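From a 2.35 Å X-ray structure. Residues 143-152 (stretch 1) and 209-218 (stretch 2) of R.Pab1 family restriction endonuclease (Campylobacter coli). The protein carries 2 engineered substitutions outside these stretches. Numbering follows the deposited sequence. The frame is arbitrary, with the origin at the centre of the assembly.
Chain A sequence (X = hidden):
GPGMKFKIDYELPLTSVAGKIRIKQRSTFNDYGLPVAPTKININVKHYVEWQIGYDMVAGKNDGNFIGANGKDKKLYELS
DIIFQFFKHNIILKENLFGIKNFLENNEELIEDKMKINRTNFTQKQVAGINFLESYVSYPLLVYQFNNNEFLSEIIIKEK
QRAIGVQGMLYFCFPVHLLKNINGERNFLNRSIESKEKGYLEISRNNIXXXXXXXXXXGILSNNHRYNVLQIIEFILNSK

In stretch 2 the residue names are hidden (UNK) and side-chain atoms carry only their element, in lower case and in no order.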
# COMPACT_ATOMS: atom_id res chain seq x y z
N VAL A 143 11.68 -11.86 -5.85
CA VAL A 143 12.59 -12.14 -4.76
C VAL A 143 13.91 -12.62 -5.35
O VAL A 143 13.93 -13.54 -6.18
CB VAL A 143 12.02 -13.18 -3.78
CG1 VAL A 143 13.09 -13.62 -2.79
CG2 VAL A 143 10.81 -12.62 -3.06
N TYR A 144 15.01 -11.98 -4.95
CA TYR A 144 16.34 -12.41 -5.34
C TYR A 144 17.05 -12.97 -4.11
O TYR A 144 17.19 -12.27 -3.10
CB TYR A 144 17.15 -11.26 -5.95
CG TYR A 144 18.53 -11.69 -6.38
CD1 TYR A 144 18.72 -12.37 -7.58
CD2 TYR A 144 19.64 -11.43 -5.60
CE1 TYR A 144 19.98 -12.77 -7.99
CE2 TYR A 144 20.90 -11.83 -5.99
CZ TYR A 144 21.07 -12.49 -7.19
OH TYR A 144 22.32 -12.89 -7.58
N GLN A 145 17.48 -14.22 -4.20
CA GLN A 145 18.21 -14.87 -3.13
C GLN A 145 19.70 -14.74 -3.40
O GLN A 145 20.22 -15.32 -4.36
CB GLN A 145 17.80 -16.34 -3.01
CG GLN A 145 18.58 -17.12 -1.96
CD GLN A 145 18.34 -16.59 -0.56
OE1 GLN A 145 19.26 -16.11 0.10
NE2 GLN A 145 17.10 -16.68 -0.09
N PHE A 146 20.39 -13.96 -2.58
CA PHE A 146 21.83 -13.82 -2.72
C PHE A 146 22.52 -15.14 -2.37
O PHE A 146 21.93 -16.04 -1.75
CB PHE A 146 22.36 -12.70 -1.83
CG PHE A 146 21.83 -11.33 -2.19
CD1 PHE A 146 20.70 -10.82 -1.57
CD2 PHE A 146 22.46 -10.57 -3.16
CE1 PHE A 146 20.21 -9.57 -1.91
CE2 PHE A 146 21.97 -9.32 -3.51
CZ PHE A 146 20.85 -8.82 -2.88
N ASN A 147 23.78 -15.27 -2.79
CA ASN A 147 24.53 -16.49 -2.52
C ASN A 147 24.60 -16.79 -1.03
O ASN A 147 24.60 -17.95 -0.62
CB ASN A 147 25.93 -16.41 -3.13
CG ASN A 147 25.90 -16.48 -4.64
OD1 ASN A 147 25.06 -17.16 -5.23
ND2 ASN A 147 26.83 -15.77 -5.28
N ASN A 148 24.66 -15.75 -0.20
CA ASN A 148 24.50 -15.90 1.24
C ASN A 148 23.02 -16.12 1.53
O ASN A 148 22.21 -15.20 1.37
CB ASN A 148 25.04 -14.68 1.97
CG ASN A 148 25.23 -14.92 3.46
OD1 ASN A 148 24.42 -15.58 4.10
ND2 ASN A 148 26.31 -14.38 4.00
N ASN A 149 22.66 -17.33 1.97
CA ASN A 149 21.26 -17.68 2.15
C ASN A 149 20.57 -16.87 3.25
O ASN A 149 19.36 -17.01 3.43
CB ASN A 149 21.13 -19.18 2.46
CG ASN A 149 21.42 -20.04 1.25
OD1 ASN A 149 21.18 -19.64 0.11
ND2 ASN A 149 21.94 -21.24 1.49
N GLU A 150 21.30 -16.03 3.97
CA GLU A 150 20.68 -15.19 4.98
C GLU A 150 20.10 -13.91 4.39
O GLU A 150 19.13 -13.36 4.93
CB GLU A 150 21.69 -14.84 6.08
CG GLU A 150 22.36 -16.05 6.72
CD GLU A 150 21.44 -16.78 7.69
OE1 GLU A 150 20.83 -16.12 8.55
OE2 GLU A 150 21.34 -18.02 7.58
N PHE A 151 20.66 -13.43 3.28
CA PHE A 151 20.26 -12.16 2.69
C PHE A 151 19.37 -12.37 1.48
O PHE A 151 19.58 -13.30 0.69
CB PHE A 151 21.49 -11.34 2.28
CG PHE A 151 22.34 -10.89 3.44
CD1 PHE A 151 23.38 -11.67 3.91
CD2 PHE A 151 22.08 -9.68 4.06
CE1 PHE A 151 24.15 -11.25 4.98
CE2 PHE A 151 22.85 -9.26 5.13
CZ PHE A 151 23.88 -10.04 5.59
N LEU A 152 18.37 -11.50 1.33
CA LEU A 152 17.52 -11.50 0.15
C LEU A 152 17.03 -10.08 -0.08
O LEU A 152 17.03 -9.24 0.82
CB LEU A 152 16.33 -12.46 0.29
CG LEU A 152 15.22 -12.15 1.29
CD1 LEU A 152 14.11 -11.28 0.69
CD2 LEU A 152 14.63 -13.44 1.84
N UNK A 209 29.99 -8.35 -1.98
CA UNK A 209 29.41 -8.66 -3.29
C UNK A 209 27.89 -8.73 -3.26
O UNK A 209 27.26 -8.62 -4.31
c UNK A 209 31.35 -9.80 -4.46
n UNK A 209 32.40 -9.99 -3.67
c UNK A 209 29.98 -9.98 -3.82
o UNK A 209 31.45 -9.48 -5.65
N UNK A 210 27.30 -8.90 -2.08
CA UNK A 210 25.85 -8.79 -1.95
C UNK A 210 25.39 -7.39 -2.36
O UNK A 210 24.41 -7.22 -3.08
c UNK A 210 25.41 -9.12 -0.52
c UNK A 210 25.70 -10.59 -0.21
c UNK A 210 23.93 -8.80 -0.31
c UNK A 210 25.46 -10.97 1.22
N UNK A 211 26.11 -6.37 -1.91
CA UNK A 211 25.74 -5.00 -2.25
C UNK A 211 26.06 -4.68 -3.71
O UNK A 211 25.37 -3.87 -4.33
c UNK A 211 24.98 -3.54 0.71
c UNK A 211 26.72 -5.17 0.92
c UNK A 211 26.43 -4.02 -1.29
c UNK A 211 26.04 -4.24 0.15
c UNK A 211 26.36 -5.39 2.24
c UNK A 211 25.30 -4.68 2.79
c UNK A 211 24.62 -3.76 2.03
N UNK A 212 27.08 -5.33 -4.28
CA UNK A 212 27.36 -5.16 -5.70
C UNK A 212 26.26 -5.78 -6.56
O UNK A 212 25.83 -5.18 -7.55
c UNK A 212 29.95 -4.98 -5.65
c UNK A 212 29.99 -3.65 -6.38
c UNK A 212 31.21 -5.78 -5.93
c UNK A 212 28.71 -5.77 -6.06
N UNK A 213 25.79 -6.97 -6.19
CA UNK A 213 24.67 -7.57 -6.91
C UNK A 213 23.39 -6.76 -6.74
O UNK A 213 22.55 -6.74 -7.65
c UNK A 213 24.45 -9.01 -6.44
o UNK A 213 26.14 -12.27 -6.70
o UNK A 213 24.16 -11.69 -5.98
c UNK A 213 25.27 -11.41 -6.47
c UNK A 213 25.57 -9.96 -6.82
N UNK A 214 23.23 -6.08 -5.61
CA UNK A 214 22.05 -5.25 -5.40
C UNK A 214 22.10 -4.01 -6.28
O UNK A 214 21.07 -3.55 -6.78
s UNK A 214 20.52 -3.84 -1.81
c UNK A 214 21.93 -4.87 -3.93
c UNK A 214 21.57 -5.08 -1.05
c UNK A 214 20.54 -4.41 -3.52
N UNK A 215 23.30 -3.44 -6.46
CA UNK A 215 23.45 -2.32 -7.39
C UNK A 215 23.07 -2.74 -8.80
O UNK A 215 22.39 -1.99 -9.52
c UNK A 215 25.12 -0.49 -8.11
c UNK A 215 24.42 0.66 -7.40
c UNK A 215 26.61 -0.21 -8.26
c UNK A 215 24.88 -1.80 -7.35
N UNK A 216 23.49 -3.94 -9.21
CA UNK A 216 23.13 -4.43 -10.54
C UNK A 216 21.63 -4.61 -10.69
O UNK A 216 21.08 -4.35 -11.77
c UNK A 216 23.68 -6.26 -12.24
c UNK A 216 23.86 -5.75 -10.82
c UNK A 216 24.54 -7.49 -12.51
c UNK A 216 24.09 -8.68 -11.67
n UNK A 216 24.84 -9.92 -12.02
N UNK A 217 20.95 -5.04 -9.63
CA UNK A 217 19.50 -5.23 -9.70
C UNK A 217 18.78 -3.90 -9.83
O UNK A 217 17.81 -3.77 -10.59
c UNK A 217 19.56 -7.46 -8.54
c UNK A 217 17.49 -6.05 -8.42
c UNK A 217 19.23 -8.30 -7.32
c UNK A 217 19.01 -6.04 -8.48
N UNK A 218 19.23 -2.88 -9.09
CA UNK A 218 18.69 -1.54 -9.29
C UNK A 218 18.84 -1.10 -10.74
O UNK A 218 17.94 -0.48 -11.30
c UNK A 218 16.93 0.39 -5.63
c UNK A 218 19.38 -0.53 -8.36
c UNK A 218 19.36 -0.90 -5.88
c UNK A 218 17.56 -0.12 -4.50
c UNK A 218 18.77 -0.77 -4.63
c UNK A 218 18.74 -0.40 -7.01
c UNK A 218 17.52 0.26 -6.87

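Position 209 carries four side-chain atoms, two carbons of which the second holds one oxygen and one nitrogen, and none of them touches stretch 1. That is a primary amide on a short stem, Asn209. A polar amide suits its exposed place.

At position 210 there are four carbons, forked at the first, with one arm two carbons long. The CB points toward stretch 1; one carbon lies over the face of the Phe146 ring, and another approaches Phe151 and Asn148. This is Ile210. CG2 is the carbon over the Phe146 ring, 3.6 Å from the centroid and 10° off the normal, a CH-pi contact, while CD1 on the longer arm comes within 3.5 Å of CD1 of Phe151 and 3.8 Å of CB of Asn148. A beta-branched chain thus serves two aromatic rings at once.

Position 211 shows one carbon followed by a ring of six carbons and no oxygen, and its CB points away from stretch 1; hence Phe211. The apolar ring is buried. Position 212 has four carbons forked at the second and makes no contact with stretch 1, which identifies Leu212; it too is buried.

Position 213 has three carbons, the third carrying two oxygens, one of them 2.7 Å from OH of Tyr144. With two oxygens and no nitrogen the group is a carboxylate, and the length makes it Glu213. The tyrosine hydroxyl donates a hydrogen bond to OE1, which lies near the plane of the tyrosine ring. A partly exposed carboxylate is a natural acceptor for the tyrosine hydroxyl.

Position 214 is an unbranched chain of two carbons, a sulfur and a terminal carbon. Its CB, set sideways, lies 4.2 Å from CZ of Phe146. The residue is Met214, and its buried, apolar chain helps to enclose that ring.

Position 215, four carbons forked at the second and out of reach of stretch 1, is Leu215, buried. At position 216 four carbons in a row end in nitrogen; the CB points toward stretch 1 but the chain makes no contact there. This is Lys216, and the partly exposed setting accommodates its charge.

Position 217 repeats the pattern of four carbons forked at the first, one arm two carbons long, and the end of that arm sits over one face of the Tyr144 ring, so it is Ile217. CD1 is 3.9 Å from the centroid of that ring and 3.6 Å from CG of Tyr144. A buried, apolar chain suits the place, its methyl making a CH-pi contact with the ring. Position 218, one carbon and an all-carbon six-membered ring beyond the reach of stretch 1, is Phe218, buried.

The contact works through helical spacing. Ile210, Glu213 and Ile217 fall at intervals of three and four, so all three turn toward stretch 1, where Tyr144 and Phe146, alternate residues, also point at the helix. The rings of Tyr144 and Phe146 each receive an isoleucine methyl over one face. Glu213 adds the one hydrogen bond across the interface, while the type I turn from Asn148 to Phe151 brings Phe151 back against Ile210. Together the two stretches bury 434 Å².

Stretch 2 (209-218) NIFLEMLKIF
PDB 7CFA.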